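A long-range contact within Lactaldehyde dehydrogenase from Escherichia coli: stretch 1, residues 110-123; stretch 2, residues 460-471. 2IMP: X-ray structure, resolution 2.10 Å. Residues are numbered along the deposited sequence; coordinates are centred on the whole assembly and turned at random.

Stretch 1 110-123: DYIDYMAEWARRYE
Stretch 2, residues 460-471: ADGKHGLHEYLQ

One direct hydrogen bond joins these two stretches, and a water doubles it: Tyr111 OH donates to Asp461 OD1 at 2.7 Å, while water 1 donates to Tyr111 OH at 3.0 Å and accepts from Asp461 N at 2.8 Å. The phenol thus reaches both the carboxylate and, through the water, the backbone of a residue 350 positions later in the sequence. Asp461 OD1 lies at the edge of the Tyr111 ring, near its plane, as expected for a phenolic donor. Tyr111 (chi1 -172°, t; chi2 -84°) leaves its backbone sideways, and its hydroxyl end comes nearer; Asp461 is m (chi1 -48°, chi2 -21°).

Residues 110-116 are helical, continuing a helix begun earlier, with 2.9 Å bonds such as Met115 N to Tyr111 O. A type I turn spans Ala116 to Ala119, and Tyr122 (phi/psi -65/125) is extended. In stretch 2, Asp461 (81/159) and Gly462 (56/-165) both have positive phi, which favours glycine at the second; a helix through Lys463 to Leu466 and a type I turn from His467 to Leu470 follow. Gly465 N to Asp461 O measures 2.8 Å. The two helix axes approach to 11.4 Å with a signed crossing angle of -77°, so the two helices cross steeply, 77° between their N-to-C directions. Met115 and Leu466 CA atoms lie 7.8 Å apart, those of Tyr122 and Lys463 8.0 Å.

Leu466 (chi1 -179°, t; chi2 89°) points toward stretch 1 and has the largest covered area, 78 of the 493 Å² buried in total. Its CD1 lies 4.2 Å from Met115 SD, and its CD2 is 3.7 Å from both Trp118 CB and Tyr122 CB; these contacts exclude water from apolar surface. Leu466 CB sits over one face of the indole. Trp118 (m, -81°; chi2 118°) extends this surface to Lys463, whose CA lies 3.6 Å from Trp118 CZ2. The lysine side chain (t, t, p, t) leads its end away, leaving its aliphatic base against the indole.

Gly462 offers bare backbone here: Tyr114 OH (Tyr114 chi1 164°, t; chi2 76°) comes to 3.3 Å from Gly462 CA, and Met115 CE (Met115 m, m, t) to 3.7 Å from Gly462 N.

Farther along, Tyr122 (p, 66°; chi2 95°) sets CD1 3.6 Å from Leu470 CD1 (Leu470 m, t). Water 2 closes this end, accepting from Glu123 N at 3.0 Å and lying 3.1 Å from His467 NE2 (His467 chi1 -72°, m; chi2 171°).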

ATOM      1  N   ASP A 110       6.389  11.191 -22.750  1.00 10.85           N
ATOM      2  CA  ASP A 110       6.372  11.409 -21.308  1.00 13.03           C
ATOM      3  C   ASP A 110       5.733  10.216 -20.566  1.00 11.00           C
ATOM      4  O   ASP A 110       6.187   9.818 -19.496  1.00 12.88           O
ATOM      5  CB  ASP A 110       5.610  12.691 -20.952  1.00 13.87           C
ATOM      6  CG  ASP A 110       6.281  13.942 -21.487  1.00 15.34           C
ATOM      7  OD1 ASP A 110       7.518  13.940 -21.661  1.00 14.13           O
ATOM      8  OD2 ASP A 110       5.568  14.936 -21.720  1.00 18.21           O
ATOM      9  N   TYR A 111       4.689   9.652 -21.162  1.00 10.76           N
ATOM     10  CA  TYR A 111       4.017   8.497 -20.577  1.00  9.83           C
ATOM     11  C   TYR A 111       4.973   7.295 -20.435  1.00  9.66           C
ATOM     12  O   TYR A 111       5.019   6.644 -19.392  1.00  8.39           O
ATOM     13  CB  TYR A 111       2.810   8.115 -21.435  1.00  9.26           C
ATOM     14  CG  TYR A 111       1.919   7.052 -20.833  1.00 10.46           C
ATOM     15  CD1 TYR A 111       2.220   5.702 -20.973  1.00 10.19           C
ATOM     16  CD2 TYR A 111       0.748   7.402 -20.157  1.00 11.31           C
ATOM     17  CE1 TYR A 111       1.377   4.721 -20.462  1.00 11.94           C
ATOM     18  CE2 TYR A 111      -0.101   6.428 -19.643  1.00 12.26           C
ATOM     19  CZ  TYR A 111       0.218   5.090 -19.803  1.00 10.62           C
ATOM     20  OH  TYR A 111      -0.630   4.124 -19.325  1.00 11.43           O
ATOM     21  N   ILE A 112       5.732   7.025 -21.495  1.00  8.59           N
ATOM     22  CA  ILE A 112       6.703   5.935 -21.466  1.00  8.80           C
ATOM     23  C   ILE A 112       7.753   6.150 -20.351  1.00  8.83           C
ATOM     24  O   ILE A 112       8.052   5.237 -19.591  1.00  8.16           O
ATOM     25  CB  ILE A 112       7.415   5.784 -22.841  1.00  6.52           C
ATOM     26  CG1 ILE A 112       6.392   5.342 -23.902  1.00  9.38           C
ATOM     27  CG2 ILE A 112       8.567   4.787 -22.734  1.00  7.17           C
ATOM     28  CD1 ILE A 112       6.949   5.179 -25.318  1.00  9.38           C
ATOM     29  N   ASP A 113       8.296   7.362 -20.274  1.00  9.93           N
ATOM     30  CA  ASP A 113       9.251   7.688 -19.225  1.00 12.04           C
ATOM     31  C   ASP A 113       8.625   7.491 -17.830  1.00 11.11           C
ATOM     32  O   ASP A 113       9.248   6.925 -16.934  1.00 12.05           O
ATOM     33  CB  ASP A 113       9.732   9.140 -19.349  1.00 10.54           C
ATOM     34  CG  ASP A 113      10.769   9.327 -20.447  1.00 15.30           C
ATOM     35  OD1 ASP A 113      11.430   8.337 -20.832  1.00 14.04           O
ATOM     36  OD2 ASP A 113      10.935  10.476 -20.913  1.00 16.03           O
ATOM     37  N   TYR A 114       7.398   7.985 -17.673  1.00 10.69           N
ATOM     38  CA  TYR A 114       6.675   7.827 -16.417  1.00 11.55           C
ATOM     39  C   TYR A 114       6.555   6.340 -16.025  1.00 10.58           C
ATOM     40  O   TYR A 114       6.865   5.959 -14.894  1.00 12.15           O
ATOM     41  CB  TYR A 114       5.276   8.455 -16.520  1.00 10.03           C
ATOM     42  CG  TYR A 114       4.328   8.016 -15.423  1.00 11.39           C
ATOM     43  CD1 TYR A 114       4.429   8.525 -14.127  1.00 12.65           C
ATOM     44  CD2 TYR A 114       3.375   7.032 -15.669  1.00 10.48           C
ATOM     45  CE1 TYR A 114       3.601   8.048 -13.099  1.00 12.45           C
ATOM     46  CE2 TYR A 114       2.552   6.549 -14.659  1.00 13.98           C
ATOM     47  CZ  TYR A 114       2.669   7.055 -13.381  1.00 13.95           C
ATOM     48  OH  TYR A 114       1.871   6.532 -12.394  1.00 15.13           O
ATOM     49  N   MET A 115       6.121   5.515 -16.974  1.00 10.02           N
ATOM     50  CA  MET A 115       6.000   4.082 -16.723  1.00 10.16           C
ATOM     51  C   MET A 115       7.346   3.406 -16.382  1.00  9.85           C
ATOM     52  O   MET A 115       7.414   2.552 -15.497  1.00  9.68           O
ATOM     53  CB  MET A 115       5.362   3.387 -17.926  1.00 12.16           C
ATOM     54  CG  MET A 115       3.846   3.546 -17.993  1.00 11.33           C
ATOM     55  SD  MET A 115       3.004   2.718 -16.610  1.00 15.19           S
ATOM     56  CE  MET A 115       1.412   3.491 -16.662  1.00 15.75           C
ATOM     57  N   ALA A 116       8.411   3.807 -17.077  1.00  8.36           N
ATOM     58  CA  ALA A 116       9.729   3.244 -16.809  1.00  9.36           C
ATOM     59  C   ALA A 116      10.163   3.461 -15.338  1.00  9.87           C
ATOM     60  O   ALA A 116      10.945   2.691 -14.788  1.00 10.70           O
ATOM     61  CB  ALA A 116      10.772   3.861 -17.754  1.00  9.55           C
ATOM     62  N   GLU A 117       9.626   4.515 -14.734  1.00 10.09           N
ATOM     63  CA  GLU A 117       9.931   4.855 -13.352  1.00 11.70           C
ATOM     64  C   GLU A 117       9.377   3.843 -12.323  1.00 10.34           C
ATOM     65  O   GLU A 117       9.738   3.889 -11.150  1.00  9.39           O
ATOM     66  CB  GLU A 117       9.402   6.261 -13.029  1.00 10.68           C
ATOM     67  CG  GLU A 117       9.908   7.322 -13.990  1.00 11.01           C
ATOM     68  CD  GLU A 117       9.323   8.694 -13.725  1.00 12.41           C
ATOM     69  OE1 GLU A 117       8.187   8.787 -13.213  1.00 12.18           O
ATOM     70  OE2 GLU A 117       9.997   9.690 -14.049  1.00 13.75           O
ATOM     71  N   TRP A 118       8.497   2.952 -12.775  1.00 10.62           N
ATOM     72  CA  TRP A 118       7.941   1.929 -11.891  1.00  9.52           C
ATOM     73  C   TRP A 118       8.917   0.772 -11.605  1.00  8.88           C
ATOM     74  O   TRP A 118       8.704  -0.011 -10.681  1.00  8.66           O
ATOM     75  CB  TRP A 118       6.641   1.348 -12.476  1.00  8.93           C
ATOM     76  CG  TRP A 118       5.428   2.205 -12.227  1.00  8.92           C
ATOM     77  CD1 TRP A 118       4.638   2.802 -13.169  1.00  9.78           C
ATOM     78  CD2 TRP A 118       4.890   2.589 -10.950  1.00  9.56           C
ATOM     79  NE1 TRP A 118       3.646   3.538 -12.559  1.00 12.07           N
ATOM     80  CE2 TRP A 118       3.777   3.425 -11.199  1.00  9.66           C
ATOM     81  CE3 TRP A 118       5.243   2.310  -9.622  1.00 10.02           C
ATOM     82  CZ2 TRP A 118       3.011   3.987 -10.169  1.00  9.42           C
ATOM     83  CZ3 TRP A 118       4.477   2.872  -8.588  1.00 11.06           C
ATOM     84  CH2 TRP A 118       3.373   3.701  -8.874  1.00  8.51           C
ATOM     85  N   ALA A 119       9.987   0.699 -12.397  1.00  9.51           N
ATOM     86  CA  ALA A 119      10.983  -0.366 -12.287  1.00  9.74           C
ATOM     87  C   ALA A 119      11.327  -0.857 -10.857  1.00 12.14           C
ATOM     88  O   ALA A 119      11.171  -2.038 -10.551  1.00 13.74           O
ATOM     89  CB  ALA A 119      12.270   0.048 -13.010  1.00  8.77           C
ATOM     90  N   ARG A 120      11.813   0.043 -10.013  1.00 12.55           N
ATOM     91  CA  ARG A 120      12.178  -0.319  -8.645  1.00 12.90           C
ATOM     92  C   ARG A 120      11.048  -0.075  -7.627  1.00 15.40           C
ATOM     93  O   ARG A 120      11.271  -0.149  -6.420  1.00 16.58           O
ATOM     94  CB  ARG A 120      13.386   0.510  -8.197  1.00 13.51           C
ATOM     95  CG  ARG A 120      14.660   0.329  -9.014  1.00 14.27           C
ATOM     96  CD  ARG A 120      15.457   1.620  -9.005  1.00 15.50           C
ATOM     97  NE  ARG A 120      16.839   1.464  -9.456  1.00 15.71           N
ATOM     98  CZ  ARG A 120      17.567   2.458  -9.957  1.00 14.00           C
ATOM     99  NH1 ARG A 120      17.039   3.670 -10.081  1.00 15.44           N
ATOM    100  NH2 ARG A 120      18.831   2.253 -10.308  1.00 13.03           N
ATOM    101  N   ARG A 121       9.849   0.208  -8.124  1.00 14.15           N
ATOM    102  CA  ARG A 121       8.739   0.536  -7.246  1.00 13.76           C
ATOM    103  C   ARG A 121       7.584  -0.475  -7.082  1.00 14.44           C
ATOM    104  O   ARG A 121       6.987  -0.529  -6.006  1.00 15.22           O
ATOM    105  CB  ARG A 121       8.169   1.897  -7.648  1.00 11.38           C
ATOM    106  CG  ARG A 121       9.171   3.029  -7.488  1.00 12.06           C
ATOM    107  CD  ARG A 121       8.532   4.378  -7.729  1.00 11.86           C
ATOM    108  NE  ARG A 121       9.347   5.453  -7.166  1.00 15.39           N
ATOM    109  CZ  ARG A 121      10.473   5.913  -7.705  1.00 12.78           C
ATOM    110  NH1 ARG A 121      10.931   5.405  -8.840  1.00  7.78           N
ATOM    111  NH2 ARG A 121      11.147   6.873  -7.086  1.00 13.62           N
ATOM    112  N   TYR A 122       7.243  -1.247  -8.110  1.00 12.17           N
ATOM    113  CA  TYR A 122       6.149  -2.187  -7.898  1.00 13.12           C
ATOM    114  C   TYR A 122       6.546  -3.236  -6.845  1.00 14.58           C
ATOM    115  O   TYR A 122       7.587  -3.887  -6.956  1.00 15.34           O
ATOM    116  CB  TYR A 122       5.674  -2.812  -9.226  1.00 13.05           C
ATOM    117  CG  TYR A 122       6.634  -3.716  -9.965  1.00  9.94           C
ATOM    118  CD1 TYR A 122       6.589  -5.098  -9.795  1.00 12.93           C
ATOM    119  CD2 TYR A 122       7.535  -3.197 -10.889  1.00 11.28           C
ATOM    120  CE1 TYR A 122       7.406  -5.942 -10.542  1.00 10.43           C
ATOM    121  CE2 TYR A 122       8.362  -4.027 -11.634  1.00 11.28           C
ATOM    122  CZ  TYR A 122       8.290  -5.397 -11.458  1.00 10.41           C
ATOM    123  OH  TYR A 122       9.094  -6.219 -12.201  1.00 11.95           O
ATOM    124  N   GLU A 123       5.725  -3.354  -5.810  1.00 14.55           N
ATOM    125  CA  GLU A 123       6.054  -4.234  -4.698  1.00 16.12           C
ATOM    126  C   GLU A 123       5.266  -5.535  -4.520  1.00 15.13           C
ATOM    127  O   GLU A 123       4.079  -5.613  -4.817  1.00 15.80           O
ATOM    128  CB  GLU A 123       5.943  -3.457  -3.378  1.00 18.16           C
ATOM    129  CG  GLU A 123       6.444  -2.024  -3.413  1.00 21.44           C
ATOM    130  CD  GLU A 123       6.325  -1.344  -2.060  1.00 25.81           C
ATOM    131  OE1 GLU A 123       5.336  -1.614  -1.343  1.00 26.72           O
ATOM    132  OE2 GLU A 123       7.211  -0.535  -1.716  1.00 28.52           O
ATOM    133  N   ALA A 460      -6.241   1.137 -17.400  1.00 12.42           N
ATOM    134  CA  ALA A 460      -4.926   1.628 -17.793  1.00 12.42           C
ATOM    135  C   ALA A 460      -4.447   2.879 -17.017  1.00 12.33           C
ATOM    136  O   ALA A 460      -5.253   3.605 -16.416  1.00 12.23           O
ATOM    137  CB  ALA A 460      -4.912   1.920 -19.294  1.00 11.01           C
ATOM    138  N   ASP A 461      -3.134   3.098 -17.060  1.00 11.96           N
ATOM    139  CA  ASP A 461      -2.463   4.220 -16.412  1.00 11.29           C
ATOM    140  C   ASP A 461      -2.176   4.042 -14.901  1.00 12.39           C
ATOM    141  O   ASP A 461      -2.802   3.223 -14.219  1.00  9.79           O
ATOM    142  CB  ASP A 461      -3.255   5.525 -16.597  1.00 12.59           C
ATOM    143  CG  ASP A 461      -3.695   5.761 -18.043  1.00 12.30           C
ATOM    144  OD1 ASP A 461      -3.104   5.184 -18.973  1.00 12.66           O
ATOM    145  OD2 ASP A 461      -4.640   6.551 -18.244  1.00 14.90           O
ATOM    146  N   GLY A 462      -1.210   4.817 -14.416  1.00 11.29           N
ATOM    147  CA  GLY A 462      -0.846   4.788 -13.013  1.00 11.10           C
ATOM    148  C   GLY A 462      -0.447   3.438 -12.471  1.00 11.21           C
ATOM    149  O   GLY A 462      -0.172   2.506 -13.220  1.00 11.03           O
ATOM    150  N   LYS A 463      -0.409   3.343 -11.149  1.00 11.60           N
ATOM    151  CA  LYS A 463      -0.038   2.110 -10.475  1.00 11.28           C
ATOM    152  C   LYS A 463      -0.957   0.915 -10.823  1.00 10.75           C
ATOM    153  O   LYS A 463      -0.493  -0.196 -11.077  1.00  7.76           O
ATOM    154  CB  LYS A 463      -0.052   2.341  -8.962  1.00 13.40           C
ATOM    155  CG  LYS A 463       0.405   1.158  -8.132  1.00 15.28           C
ATOM    156  CD  LYS A 463       0.262   1.461  -6.648  1.00 17.06           C
ATOM    157  CE  LYS A 463      -1.202   1.705  -6.277  1.00 17.57           C
ATOM    158  NZ  LYS A 463      -1.352   2.145  -4.859  1.00 18.13           N
ATOM    159  N   HIS A 464      -2.257   1.167 -10.835  1.00 10.37           N
ATOM    160  CA  HIS A 464      -3.213   0.120 -11.141  1.00 12.36           C
ATOM    161  C   HIS A 464      -3.131  -0.363 -12.594  1.00 11.61           C
ATOM    162  O   HIS A 464      -3.350  -1.535 -12.874  1.00 10.58           O
ATOM    163  CB  HIS A 464      -4.621   0.602 -10.797  1.00 12.20           C
ATOM    164  CG  HIS A 464      -4.766   1.006  -9.362  1.00 15.29           C
ATOM    165  ND1 HIS A 464      -4.625   0.115  -8.321  1.00 16.70           N
ATOM    166  CD2 HIS A 464      -4.967   2.220  -8.796  1.00 15.24           C
ATOM    167  CE1 HIS A 464      -4.727   0.759  -7.177  1.00 16.63           C
ATOM    168  NE2 HIS A 464      -4.934   2.038  -7.430  1.00 17.14           N
ATOM    169  N   GLY A 465      -2.799   0.552 -13.500  1.00 11.41           N
ATOM    170  CA  GLY A 465      -2.649   0.174 -14.896  1.00 11.23           C
ATOM    171  C   GLY A 465      -1.421  -0.711 -15.005  1.00 11.08           C
ATOM    172  O   GLY A 465      -1.411  -1.695 -15.743  1.00 11.20           O
ATOM    173  N   LEU A 466      -0.371  -0.362 -14.265  1.00 11.36           N
ATOM    174  CA  LEU A 466       0.844  -1.166 -14.282  1.00 11.09           C
ATOM    175  C   LEU A 466       0.603  -2.583 -13.747  1.00 11.91           C
ATOM    176  O   LEU A 466       1.124  -3.563 -14.285  1.00 11.81           O
ATOM    177  CB  LEU A 466       1.946  -0.523 -13.438  1.00  9.86           C
ATOM    178  CG  LEU A 466       3.243  -1.345 -13.460  1.00 10.22           C
ATOM    179  CD1 LEU A 466       4.097  -0.882 -14.642  1.00  4.47           C
ATOM    180  CD2 LEU A 466       4.012  -1.196 -12.156  1.00  8.19           C
ATOM    181  N   HIS A 467      -0.189  -2.665 -12.681  1.00 10.53           N
ATOM    182  CA  HIS A 467      -0.498  -3.945 -12.061  1.00 11.45           C
ATOM    183  C   HIS A 467      -1.303  -4.902 -12.949  1.00 10.24           C
ATOM    184  O   HIS A 467      -1.293  -6.106 -12.720  1.00 10.18           O
ATOM    185  CB  HIS A 467      -1.210  -3.723 -10.720  1.00 14.87           C
ATOM    186  CG  HIS A 467      -0.309  -3.200  -9.642  1.00 21.59           C
ATOM    187  ND1 HIS A 467      -0.769  -2.771  -8.418  1.00 26.79           N
ATOM    188  CD2 HIS A 467       1.041  -3.051  -9.607  1.00 22.31           C
ATOM    189  CE1 HIS A 467       0.248  -2.382  -7.674  1.00 26.83           C
ATOM    190  NE2 HIS A 467       1.360  -2.543  -8.372  1.00 25.19           N
ATOM    191  N   GLU A 468      -1.999  -4.363 -13.949  1.00  9.51           N
ATOM    192  CA  GLU A 468      -2.738  -5.228 -14.865  1.00 10.79           C
ATOM    193  C   GLU A 468      -1.777  -6.203 -15.590  1.00 10.20           C
ATOM    194  O   GLU A 468      -2.182  -7.265 -16.052  1.00  7.84           O
ATOM    195  CB  GLU A 468      -3.495  -4.409 -15.930  1.00 11.47           C
ATOM    196  CG  GLU A 468      -4.710  -3.614 -15.449  1.00 15.95           C
ATOM    197  CD  GLU A 468      -5.756  -4.470 -14.738  1.00 22.61           C
ATOM    198  OE1 GLU A 468      -5.867  -5.678 -15.053  1.00 23.12           O
ATOM    199  OE2 GLU A 468      -6.478  -3.926 -13.873  1.00 22.14           O
ATOM    200  N   TYR A 469      -0.506  -5.810 -15.671  1.00  8.69           N
ATOM    201  CA  TYR A 469       0.508  -6.624 -16.332  1.00 10.29           C
ATOM    202  C   TYR A 469       1.331  -7.510 -15.394  1.00 11.22           C
ATOM    203  O   TYR A 469       2.376  -8.052 -15.764  1.00 12.30           O
ATOM    204  CB  TYR A 469       1.435  -5.732 -17.167  1.00  8.93           C
ATOM    205  CG  TYR A 469       0.751  -5.245 -18.421  1.00  9.05           C
ATOM    206  CD1 TYR A 469      -0.038  -4.096 -18.411  1.00  9.93           C
ATOM    207  CD2 TYR A 469       0.830  -5.982 -19.608  1.00 10.45           C
ATOM    208  CE1 TYR A 469      -0.739  -3.690 -19.554  1.00 11.67           C
ATOM    209  CE2 TYR A 469       0.135  -5.587 -20.754  1.00  8.04           C
ATOM    210  CZ  TYR A 469      -0.649  -4.442 -20.717  1.00 11.16           C
ATOM    211  OH  TYR A 469      -1.366  -4.067 -21.836  1.00 11.62           O
ATOM    212  N   LEU A 470       0.834  -7.641 -14.177  1.00 10.83           N
ATOM    213  CA  LEU A 470       1.482  -8.458 -13.176  1.00 10.69           C
ATOM    214  C   LEU A 470       0.530  -9.476 -12.555  1.00  9.91           C
ATOM    215  O   LEU A 470      -0.671  -9.251 -12.484  1.00  9.81           O
ATOM    216  CB  LEU A 470       2.042  -7.569 -12.063  1.00 10.26           C
ATOM    217  CG  LEU A 470       3.237  -6.680 -12.414  1.00  9.46           C
ATOM    218  CD1 LEU A 470       3.408  -5.594 -11.353  1.00  9.46           C
ATOM    219  CD2 LEU A 470       4.490  -7.545 -12.534  1.00  7.28           C
ATOM    220  N   GLN A 471       1.079 -10.608 -12.158  1.00 11.00           N
ATOM    221  CA  GLN A 471       0.305 -11.623 -11.481  1.00 11.88           C
ATOM    222  C   GLN A 471       1.065 -12.097 -10.248  1.00 12.22           C
ATOM    223  O   GLN A 471       2.285 -11.948 -10.167  1.00  9.73           O
ATOM    224  CB  GLN A 471      -0.031 -12.798 -12.408  1.00 10.98           C
ATOM    225  CG  GLN A 471       1.148 -13.605 -12.910  1.00 14.66           C
ATOM    226  CD  GLN A 471       0.719 -14.623 -13.957  1.00 17.41           C
ATOM    227  OE1 GLN A 471      -0.455 -15.007 -14.023  1.00 13.24           O
ATOM    228  NE2 GLN A 471       1.666 -15.072 -14.773  1.00 17.81           N
TER
HETATM  229  O   HOH W   1      -1.538   1.339 -18.490  1.00 16.57           O
HETATM  230  O   HOH W   2       3.194  -1.824  -5.922  1.00 18.12           O